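Local coordinates for protein probable enoyl-CoA hydratase/isomerase (Pseudomonas aeruginosa, PDB 7BOR) that binds coenzyme A and probably isomerises enoyl-CoA thioesters by shifting their double bond, at residues A[49-54]-A[89-94]; A[97-102]-A[117-122]; A[106-111]-A[125-130]. All coordinates share one frame; numbering follows the deposited sequence.

Interaction 1. Residues A[49-54]-A[89-94]; sequences RVVLIT and LEFPKP
Val51 lays its CG2 methyl against the outer end of the Phe91 ring, 3.4 Å from CZ and somewhat farther from CE2. The methyl stands anti to its own carbonyl carbon, and Phe91 has CG anti to its backbone N (chi1 -166°), which sends the ring out from the turn after helix 80-90 to meet the strand; the two side chains meet at a slant. Leu39 and Gln43 of helix 29-44 also touch this ring, so it bridges the strand and that helix. Beside it the backbones join through a single hydrogen bond, from Val51 N to Pro94 O, 2.9 Å long and almost straight at 173°. The same oxygen receives the CA-H of Val50, 3.5 Å from CA, and is therefore approached by two consecutive residues of the strand. Val50 crosses the proline ring at about a right angle, its CG2 lying 4.1 Å from Pro94 CB. Just before the strand, the carbonyl of Arg49 rests on the other end of that ring, with O 3.4 Å from Pro94 CD, and on Lys93 CB. The charged ends turn elsewhere: the extended Lys93 chain carries NZ to the carbonyls of Ala42 and Val48, while Arg49 NH1 binds Leu198 O. Just past Pro94, the backbone of Ile96 also bonds to Val51. Residues 89-94 thus link helix 80-90 to strand 95-99, closing a beta-alpha-beta crossover between the parallel neighbours 50-54 and 95-99 of the crotonase fold.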
loop_
_atom_site.group_PDB
_atom_site.type_symbol
_atom_site.label_atom_id
_atom_site.label_comp_id
_atom_site.label_asym_id
_atom_site.label_seq_id
_atom_site.Cartn_x
_atom_site.Cartn_y
_atom_site.Cartn_z
ATOM N N ARG A 49 -8.770 -6.533 -16.292
ATOM C CA ARG A 49 -8.095 -7.770 -15.927
ATOM C C ARG A 49 -7.048 -7.572 -14.839
ATOM O O ARG A 49 -6.867 -8.461 -14.006
ATOM C CB ARG A 49 -7.426 -8.374 -17.174
ATOM C CG ARG A 49 -8.439 -8.828 -18.234
ATOM C CD ARG A 49 -8.240 -10.304 -18.590
ATOM N NE ARG A 49 -7.780 -11.084 -17.436
ATOM C CZ ARG A 49 -6.917 -12.099 -17.512
ATOM N NH1 ARG A 49 -6.442 -12.474 -18.696
ATOM N NH2 ARG A 49 -6.531 -12.743 -16.405
ATOM N N VAL A 50 -6.394 -6.418 -14.806
ATOM C CA VAL A 50 -5.277 -6.169 -13.902
ATOM C C VAL A 50 -5.275 -4.695 -13.503
ATOM O O VAL A 50 -5.520 -3.809 -14.333
ATOM C CB VAL A 50 -3.937 -6.560 -14.564
ATOM C CG1 VAL A 50 -2.772 -6.327 -13.625
ATOM C CG2 VAL A 50 -3.972 -8.025 -15.027
ATOM N N VAL A 51 -4.945 -4.432 -12.232
ATOM C CA VAL A 51 -4.689 -3.076 -11.770
ATOM C C VAL A 51 -3.211 -2.907 -11.464
ATOM O O VAL A 51 -2.593 -3.767 -10.825
ATOM C CB VAL A 51 -5.552 -2.735 -10.537
ATOM C CG1 VAL A 51 -5.058 -1.425 -9.868
ATOM C CG2 VAL A 51 -7.032 -2.642 -10.934
ATOM N N LEU A 52 -2.671 -1.760 -11.870
ATOM C CA LEU A 52 -1.334 -1.329 -11.520
ATOM C C LEU A 52 -1.389 -0.068 -10.656
ATOM O O LEU A 52 -2.089 0.898 -10.993
ATOM C CB LEU A 52 -0.545 -1.087 -12.801
ATOM C CG LEU A 52 0.951 -0.969 -12.680
ATOM C CD1 LEU A 52 1.540 -1.540 -13.969
ATOM C CD2 LEU A 52 1.273 0.466 -12.489
ATOM N N ILE A 53 -0.620 -0.052 -9.571
ATOM C CA ILE A 53 -0.534 1.131 -8.713
ATOM C C ILE A 53 0.880 1.673 -8.745
ATOM O O ILE A 53 1.838 0.922 -8.530
ATOM C CB ILE A 53 -0.917 0.820 -7.257
ATOM C CG1 ILE A 53 -2.309 0.259 -7.163
ATOM C CG2 ILE A 53 -0.934 2.089 -6.397
ATOM C CD1 ILE A 53 -2.697 -0.192 -5.768
ATOM N N THR A 54 1.011 2.987 -8.885
ATOM C CA THR A 54 2.333 3.596 -8.945
ATOM C C THR A 54 2.262 5.090 -8.642
ATOM O O THR A 54 1.251 5.744 -8.899
ATOM C CB THR A 54 2.949 3.344 -10.337
ATOM O OG1 THR A 54 4.266 3.872 -10.404
ATOM C CG2 THR A 54 2.113 3.998 -11.428
ATOM N N LEU A 89 -7.694 -4.887 -0.017
ATOM C CA LEU A 89 -7.669 -6.206 0.603
ATOM C C LEU A 89 -8.621 -7.172 -0.096
ATOM O O LEU A 89 -8.279 -8.341 -0.351
ATOM C CB LEU A 89 -8.021 -6.051 2.078
ATOM C CG LEU A 89 -8.230 -7.316 2.874
ATOM C CD1 LEU A 89 -6.878 -8.060 3.016
ATOM C CD2 LEU A 89 -8.814 -6.959 4.200
ATOM N N GLU A 90 -9.817 -6.707 -0.428
ATOM C CA GLU A 90 -10.823 -7.591 -1.005
ATOM C C GLU A 90 -10.776 -7.599 -2.530
ATOM O O GLU A 90 -11.572 -8.304 -3.159
ATOM C CB GLU A 90 -12.228 -7.186 -0.501
ATOM C CG GLU A 90 -12.309 -6.992 1.013
ATOM C CD GLU A 90 -12.499 -8.308 1.753
ATOM O OE1 GLU A 90 -12.586 -9.335 1.064
ATOM O OE2 GLU A 90 -12.592 -8.328 3.003
ATOM N N PHE A 91 -9.875 -6.830 -3.149
ATOM C CA PHE A 91 -9.839 -6.782 -4.605
ATOM C C PHE A 91 -9.580 -8.190 -5.144
ATOM O O PHE A 91 -8.593 -8.832 -4.742
ATOM C CB PHE A 91 -8.778 -5.833 -5.073
ATOM C CG PHE A 91 -8.892 -5.469 -6.504
ATOM C CD1 PHE A 91 -9.882 -4.630 -6.944
ATOM C CD2 PHE A 91 -7.980 -5.930 -7.403
ATOM C CE1 PHE A 91 -9.925 -4.270 -8.267
ATOM C CE2 PHE A 91 -8.023 -5.566 -8.708
ATOM C CZ PHE A 91 -8.998 -4.750 -9.140
ATOM N N PRO A 92 -10.458 -8.738 -5.983
ATOM C CA PRO A 92 -10.310 -10.139 -6.399
ATOM C C PRO A 92 -9.432 -10.370 -7.617
ATOM O O PRO A 92 -9.106 -11.533 -7.886
ATOM C CB PRO A 92 -11.762 -10.551 -6.703
ATOM C CG PRO A 92 -12.368 -9.273 -7.219
ATOM C CD PRO A 92 -11.755 -8.165 -6.406
ATOM N N LYS A 93 -9.064 -9.362 -8.361
ATOM C CA LYS A 93 -8.208 -9.534 -9.535
ATOM C C LYS A 93 -6.765 -9.128 -9.253
ATOM O O LYS A 93 -6.453 -8.560 -8.186
ATOM C CB LYS A 93 -8.753 -8.726 -10.715
ATOM C CG LYS A 93 -10.236 -9.026 -11.040
ATOM C CD LYS A 93 -10.765 -8.116 -12.148
ATOM C CE LYS A 93 -12.279 -8.165 -12.229
ATOM N NZ LYS A 93 -12.780 -7.031 -13.081
ATOM N N PRO A 94 -5.844 -9.414 -10.182
ATOM C CA PRO A 94 -4.429 -9.098 -9.957
ATOM C C PRO A 94 -4.172 -7.614 -9.718
ATOM O O PRO A 94 -4.589 -6.748 -10.493
ATOM C CB PRO A 94 -3.732 -9.602 -11.225
ATOM C CG PRO A 94 -4.533 -10.723 -11.683
ATOM C CD PRO A 94 -5.996 -10.356 -11.324
#

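Interaction 2. Residues A[97-102]-A[117-122]; sequences AAVNGP and VFVGRN
Strands 97-99 and 117-120 run parallel, 9° apart in direction and 4.7 Å between axes, in register from Ala97 with Val117 to Val99 with Val119. They are adjacent strands of the larger sheet of the crotonase fold, tied by the staggered bonding of a parallel ladder. Val99 uses both its polar backbone atoms: its N binds Phe118 O at 2.8 Å, bent to 146° at the hydrogen, and its O receives Gly120 N, also at 2.8 Å. The rung from Phe118 N to Ala97 O, 2.9 Å long, is straighter, at 175°. One face of the sheet carries Ala97, Val99, Val117 and Val119. There Val119 has CG1 anti to its carbonyl carbon, which places this methyl 3.8 Å from Val99 CB, while Ala97 CB meets Val117 CG2 at 4.3 Å. Leu111 closes over Ala97 and Val99 on this side. The other face bears Ala98 and Phe118; the aromatic ring packs on Ala188 and Ala191 of helix 182-196 and meets His187 edge-to-face. Beyond the ladder, Pro102 touches the bound coenzyme A. Asn100 starts away from strand 116-120, but its OD1 comes back to 4.1 Å from Gly120 CA, and this oxygen accepts a hydrogen bond from Gly181 N.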
loop_
_atom_site.group_PDB
_atom_site.type_symbol
_atom_site.label_atom_id
_atom_site.label_comp_id
_atom_site.label_asym_id
_atom_site.label_seq_id
_atom_site.Cartn_x
_atom_site.Cartn_y
_atom_site.Cartn_z
ATOM N N ALA A 97 2.038 -3.427 -7.871
ATOM C CA ALA A 97 2.662 -2.177 -7.475
ATOM C C ALA A 97 3.981 -1.970 -8.200
ATOM O O ALA A 97 4.737 -2.912 -8.417
ATOM C CB ALA A 97 2.947 -2.132 -5.970
ATOM N N ALA A 98 4.258 -0.703 -8.517
ATOM C CA ALA A 98 5.488 -0.245 -9.167
ATOM C C ALA A 98 6.009 0.931 -8.360
ATOM O O ALA A 98 5.445 2.032 -8.411
ATOM C CB ALA A 98 5.236 0.182 -10.605
ATOM N N VAL A 99 7.102 0.718 -7.653
ATOM C CA VAL A 99 7.500 1.582 -6.557
ATOM C C VAL A 99 8.840 2.200 -6.877
ATOM O O VAL A 99 9.813 1.480 -7.108
ATOM C CB VAL A 99 7.574 0.801 -5.224
ATOM C CG1 VAL A 99 7.990 1.743 -4.081
ATOM C CG2 VAL A 99 6.239 0.092 -4.926
ATOM N N ASN A 100 8.907 3.526 -6.801
ATOM C CA ASN A 100 10.158 4.268 -6.846
ATOM C C ASN A 100 10.203 5.231 -5.660
ATOM O O ASN A 100 9.176 5.702 -5.192
ATOM C CB ASN A 100 10.273 5.063 -8.164
ATOM C CG ASN A 100 10.828 4.216 -9.328
ATOM O OD1 ASN A 100 11.995 3.824 -9.334
ATOM N ND2 ASN A 100 9.996 3.956 -10.295
ATOM N N GLY A 101 11.391 5.531 -5.191
ATOM C CA GLY A 101 11.544 6.550 -4.188
ATOM C C GLY A 101 10.952 6.130 -2.855
ATOM O O GLY A 101 11.077 4.983 -2.450
ATOM N N PRO A 102 10.360 7.064 -2.117
ATOM C CA PRO A 102 9.800 6.701 -0.804
ATOM C C PRO A 102 8.513 5.922 -0.944
ATOM O O PRO A 102 7.704 6.151 -1.847
ATOM C CB PRO A 102 9.580 8.044 -0.110
ATOM C CG PRO A 102 9.460 9.035 -1.212
ATOM C CD PRO A 102 10.337 8.522 -2.352
ATOM N N VAL A 117 4.963 -7.058 -6.682
ATOM C CA VAL A 117 5.507 -5.793 -6.201
ATOM C C VAL A 117 6.868 -5.614 -6.845
ATOM O O VAL A 117 7.747 -6.468 -6.669
ATOM C CB VAL A 117 5.627 -5.780 -4.670
ATOM C CG1 VAL A 117 6.365 -4.542 -4.181
ATOM C CG2 VAL A 117 4.279 -5.788 -4.078
ATOM N N PHE A 118 7.018 -4.566 -7.661
ATOM C CA PHE A 118 8.301 -4.204 -8.258
ATOM C C PHE A 118 8.778 -2.870 -7.715
ATOM O O PHE A 118 8.002 -1.920 -7.618
ATOM C CB PHE A 118 8.177 -4.154 -9.758
ATOM C CG PHE A 118 7.744 -5.436 -10.313
ATOM C CD1 PHE A 118 8.609 -6.521 -10.320
ATOM C CD2 PHE A 118 6.454 -5.604 -10.727
ATOM C CE1 PHE A 118 8.163 -7.756 -10.807
ATOM C CE2 PHE A 118 5.990 -6.810 -11.180
ATOM C CZ PHE A 118 6.848 -7.875 -11.262
ATOM N N VAL A 119 10.069 -2.794 -7.401
ATOM C CA VAL A 119 10.619 -1.620 -6.744
ATOM C C VAL A 119 11.919 -1.265 -7.419
ATOM O O VAL A 119 12.667 -2.150 -7.852
ATOM C CB VAL A 119 10.898 -1.845 -5.232
ATOM C CG1 VAL A 119 9.678 -2.284 -4.489
ATOM C CG2 VAL A 119 12.005 -2.922 -5.018
ATOM N N GLY A 120 12.230 0.031 -7.446
ATOM C CA GLY A 120 13.597 0.430 -7.727
ATOM C C GLY A 120 14.544 -0.023 -6.641
ATOM O O GLY A 120 14.207 -0.025 -5.447
ATOM N N ARG A 121 15.754 -0.392 -7.072
ATOM C CA ARG A 121 16.736 -0.886 -6.112
ATOM C C ARG A 121 16.911 0.060 -4.934
ATOM O O ARG A 121 17.280 -0.359 -3.809
ATOM C CB ARG A 121 18.092 -1.112 -6.804
ATOM C CG ARG A 121 18.300 -2.438 -7.235
ATOM C CD ARG A 121 19.808 -2.609 -7.772
ATOM N NE ARG A 121 19.971 -1.913 -9.038
ATOM C CZ ARG A 121 19.760 -2.455 -10.241
ATOM N NH1 ARG A 121 19.978 -1.729 -11.331
ATOM N NH2 ARG A 121 19.352 -3.722 -10.367
ATOM N N ASN A 122 16.903 1.356 -5.241
ATOM C CA ASN A 122 17.171 2.381 -4.246
ATOM C C ASN A 122 15.896 3.024 -3.721
ATOM O O ASN A 122 15.971 4.108 -3.129
ATOM C CB ASN A 122 18.094 3.497 -4.806
ATOM C CG ASN A 122 19.521 2.985 -5.118
ATOM O OD1 ASN A 122 20.361 2.847 -4.241
ATOM N ND2 ASN A 122 19.749 2.663 -6.371
#

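Interaction 3. Residues A[106-111]-A[125-130]. With COA (coenzyme A), chain C.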
loop_
_atom_site.group_PDB
_atom_site.type_symbol
_atom_site.label_atom_id
_atom_site.label_comp_id
_atom_site.label_asym_id
_atom_site.label_seq_id
_atom_site.Cartn_x
_atom_site.Cartn_y
_atom_site.Cartn_z
ATOM N N ILE A 106 1.628 3.421 5.067
ATOM C CA ILE A 106 0.767 2.648 4.175
ATOM C C ILE A 106 1.379 2.534 2.783
ATOM O O ILE A 106 0.939 1.689 1.981
ATOM C CB ILE A 106 -0.657 3.272 4.143
ATOM C CG1 ILE A 106 -1.662 2.300 3.495
ATOM C CG2 ILE A 106 -0.633 4.626 3.459
ATOM C CD1 ILE A 106 -3.129 2.540 3.881
ATOM N N GLY A 107 2.413 3.334 2.486
ATOM C CA GLY A 107 3.159 3.148 1.229
ATOM C C GLY A 107 3.832 1.786 1.158
ATOM O O GLY A 107 3.889 1.155 0.094
ATOM N N THR A 108 4.309 1.296 2.303
ATOM C CA THR A 108 4.850 -0.053 2.387
ATOM C C THR A 108 3.765 -1.065 2.690
ATOM O O THR A 108 3.695 -2.106 2.033
ATOM C CB THR A 108 5.947 -0.107 3.445
ATOM O OG1 THR A 108 7.080 0.611 2.949
ATOM C CG2 THR A 108 6.347 -1.550 3.783
ATOM N N THR A 109 2.877 -0.784 3.666
ATOM C CA THR A 109 1.979 -1.855 4.050
ATOM C C THR A 109 1.008 -2.220 2.930
ATOM O O THR A 109 0.520 -3.344 2.900
ATOM C CB THR A 109 1.193 -1.520 5.355
ATOM O OG1 THR A 109 0.383 -0.372 5.157
ATOM C CG2 THR A 109 2.143 -1.301 6.492
ATOM N N LEU A 110 0.653 -1.293 2.038
ATOM C CA LEU A 110 -0.316 -1.684 1.023
ATOM C C LEU A 110 0.285 -2.702 0.073
ATOM O O LEU A 110 -0.439 -3.532 -0.518
ATOM C CB LEU A 110 -0.815 -0.478 0.265
ATOM C CG LEU A 110 0.106 0.227 -0.731
ATOM C CD1 LEU A 110 -0.011 -0.464 -2.128
ATOM C CD2 LEU A 110 -0.212 1.723 -0.777
ATOM N N LEU A 111 1.616 -2.671 -0.061
ATOM C CA LEU A 111 2.334 -3.650 -0.871
ATOM C C LEU A 111 2.122 -5.060 -0.353
ATOM O O LEU A 111 2.243 -6.025 -1.119
ATOM C CB LEU A 111 3.828 -3.303 -0.844
ATOM C CG LEU A 111 4.268 -1.883 -1.225
ATOM C CD1 LEU A 111 5.758 -1.694 -1.140
ATOM C CD2 LEU A 111 3.728 -1.575 -2.614
ATOM N N LEU A 125 11.891 2.334 1.738
ATOM C CA LEU A 125 10.674 1.839 2.351
ATOM C C LEU A 125 10.783 1.971 3.858
ATOM O O LEU A 125 11.807 1.580 4.438
ATOM C CB LEU A 125 10.437 0.381 1.984
ATOM C CG LEU A 125 10.135 0.060 0.525
ATOM C CD1 LEU A 125 11.506 -0.079 -0.225
ATOM C CD2 LEU A 125 9.243 -1.157 0.325
ATOM N N LYS A 126 9.735 2.492 4.512
ATOM C CA LYS A 126 9.703 2.288 5.954
ATOM C C LYS A 126 8.302 2.387 6.550
ATOM O O LYS A 126 7.381 2.939 5.953
ATOM C CB LYS A 126 10.638 3.238 6.693
ATOM C CG LYS A 126 10.261 4.646 6.840
ATOM C CD LYS A 126 11.242 5.312 7.819
ATOM C CE LYS A 126 10.883 6.765 7.995
ATOM N NZ LYS A 126 11.955 7.752 7.612
ATOM N N MET A 127 8.197 1.904 7.788
ATOM C CA MET A 127 6.930 1.896 8.540
ATOM C C MET A 127 7.202 2.693 9.807
ATOM O O MET A 127 7.663 2.143 10.822
ATOM C CB MET A 127 6.468 0.471 8.804
ATOM C CG MET A 127 5.927 -0.131 7.521
ATOM S SD MET A 127 5.740 -1.925 7.498
ATOM C CE MET A 127 7.500 -2.340 7.454
ATOM N N PRO A 128 7.058 4.016 9.750
ATOM C CA PRO A 128 7.567 4.855 10.833
ATOM C C PRO A 128 6.540 5.008 11.961
ATOM O O PRO A 128 6.617 5.984 12.722
ATOM C CB PRO A 128 7.868 6.183 10.120
ATOM C CG PRO A 128 6.835 6.287 9.089
ATOM C CD PRO A 128 6.561 4.822 8.629
ATOM N N PHE A 129 5.600 4.042 12.078
ATOM C CA PHE A 129 4.446 4.244 12.956
ATOM C C PHE A 129 4.899 4.554 14.365
ATOM O O PHE A 129 4.526 5.578 14.941
ATOM C CB PHE A 129 3.574 3.009 12.932
ATOM C CG PHE A 129 3.080 2.657 11.567
ATOM C CD1 PHE A 129 2.432 3.608 10.768
ATOM C CD2 PHE A 129 3.298 1.377 11.052
ATOM C CE1 PHE A 129 1.999 3.293 9.489
ATOM C CE2 PHE A 129 2.837 1.047 9.763
ATOM C CZ PHE A 129 2.205 2.030 8.973
ATOM N N VAL A 130 5.787 3.707 14.896
ATOM C CA VAL A 130 6.322 3.853 16.241
ATOM C C VAL A 130 7.067 5.175 16.420
ATOM O O VAL A 130 6.994 5.813 17.483
ATOM C CB VAL A 130 7.210 2.627 16.529
ATOM C CG1 VAL A 130 8.568 2.681 15.639
ATOM C CG2 VAL A 130 7.484 2.517 17.967
HETATM N N1A COA C . 1.997 14.396 5.038
HETATM C C2A COA C . 1.894 15.740 4.840
HETATM N N3A COA C . 2.848 16.434 4.148
HETATM C C4A COA C . 3.879 15.726 3.658
HETATM C C5A COA C . 3.999 14.394 3.837
HETATM C C6A COA C . 3.032 13.718 4.551
HETATM N N6A COA C . 2.989 12.276 4.833
HETATM N N7A COA C . 5.143 13.963 3.237
HETATM C C8A COA C . 5.759 15.028 2.678
HETATM N N9A COA C . 4.970 16.057 2.970
HETATM C C1B COA C . 5.339 17.388 2.446
HETATM C C2B COA C . 6.409 18.191 3.352
HETATM O O2B COA C . 5.704 18.688 4.559
HETATM C C3B COA C . 6.783 19.098 2.494
HETATM O O3B COA C . 5.742 20.154 2.357
HETATM P P3B COA C . 6.083 21.646 1.814
HETATM O O7A COA C . 7.059 21.602 0.655
HETATM O O8A COA C . 6.663 22.411 2.972
HETATM O O9A COA C . 4.796 22.241 1.327
HETATM C C4B COA C . 6.847 18.421 1.103
HETATM O O4B COA C . 5.795 17.297 1.216
HETATM C C5B COA C . 8.106 17.870 0.772
HETATM O O5B COA C . 8.319 16.856 1.701
HETATM P P1A COA C . 9.804 16.703 2.366
HETATM O O1A COA C . 9.764 15.903 3.653
HETATM O O2A COA C . 10.488 18.024 2.639
HETATM O O3A COA C . 10.677 15.931 1.200
HETATM P P2A COA C . 11.898 14.942 1.702
HETATM O O4A COA C . 12.657 14.504 0.453
HETATM O O5A COA C . 12.685 15.760 2.682
HETATM O O6A COA C . 11.308 13.646 2.561
HETATM C CBP COA C . 10.002 11.684 2.998
HETATM C CCP COA C . 10.622 12.588 1.871
HETATM C CDP COA C . 8.874 10.784 2.378
HETATM C CEP COA C . 11.093 10.784 3.629
HETATM C CAP COA C . 9.478 12.717 4.046
HETATM O OAP COA C . 8.636 13.600 3.370
HETATM C C9P COA C . 8.661 12.076 5.166
HETATM O O9P COA C . 9.168 11.453 6.052
HETATM N N8P COA C . 7.202 12.305 5.093
HETATM C C7P COA C . 6.283 11.747 6.087
HETATM C C6P COA C . 6.361 10.190 6.112
HETATM C C5P COA C . 5.318 9.738 7.184
HETATM O O5P COA C . 5.515 9.844 8.344
HETATM N N4P COA C . 4.076 9.161 6.702
HETATM C C3P COA C . 3.060 8.775 7.649
HETATM C C2P COA C . 3.391 7.442 8.267
HETATM S S1P COA C . 1.998 7.136 9.379
#
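Leu125, the first residue of its segment, meets two side chains of segment 106-111. Its CB lies 3.5 Å from Thr108 OG1, and its CD2 reaches Leu111 CD1 at 3.8 Å, an apolar touch between obliquely set chains. No hydrogen bond links the two segments: the Thr108 hydroxyl is bonded to Ala103 O, and the neighbouring Lys126 N at 3.6 Å is merely close. Lys126 starts its side chain away from the helix, and its backbone pairs with Ala103 and Gly105. At Met127 a side chain again reaches the helix. Its thioether is bent at the last torsion (chi3 -71°), and SD lies 3.8 Å from both Thr108 CG2 and Thr109 CG2, with CE beside the Thr108 methyl. In Thr109 a chi1 of 62° puts OG1 between the backbone N and the carbonyl carbon and CG2 beside the N; the hydroxyl is bonded to Glu137 OE1 and the methyl is left to meet SD. Pro128 faces the ligand, its CG 3.7 Å from C2P of coenzyme A. Phe129 follows and sets its ring between Thr109 and the coenzyme A sulfur: S1P lies near the ring plane, 3.8 Å from both CD1 and CE1, while CE2 meets Thr109 CG2 tip to tip at 4.1 Å. The sulfur end of coenzyme A thus lies at the CD1/CE1 side of a ring whose CE2/CZ side meets helix 106-109. That helix has Ile106 against Val81 and Met85 of helix 80-90, while strand 124-126 runs between strands 102-104 and 163-164, with Phe163 touching Thr108, Leu125 and Met127.

Overall arrangement
All three contacts are buried, but they differ in what holds them. Interactions 1 and 2 share the larger sheet, where strands 50-54 and 95-99 are neighbours: Ile53 O accepts a hydrogen bond from Ala98 N, and Thr54 OG1 bonds to Ala98 O. Interaction 2 is a regular backbone ladder, whereas interaction 1 has one backbone bond supplemented by proline and aromatic packing. Interaction 3, centred about 13 Å from the centre of interaction 2, relies on side chains and borders coenzyme A. Leu111 joins these two, its CD2 lying 3.5 Å from Ala97 CB. Interactions 1 and 3 do not touch, their nearest atoms being about 5 Å apart.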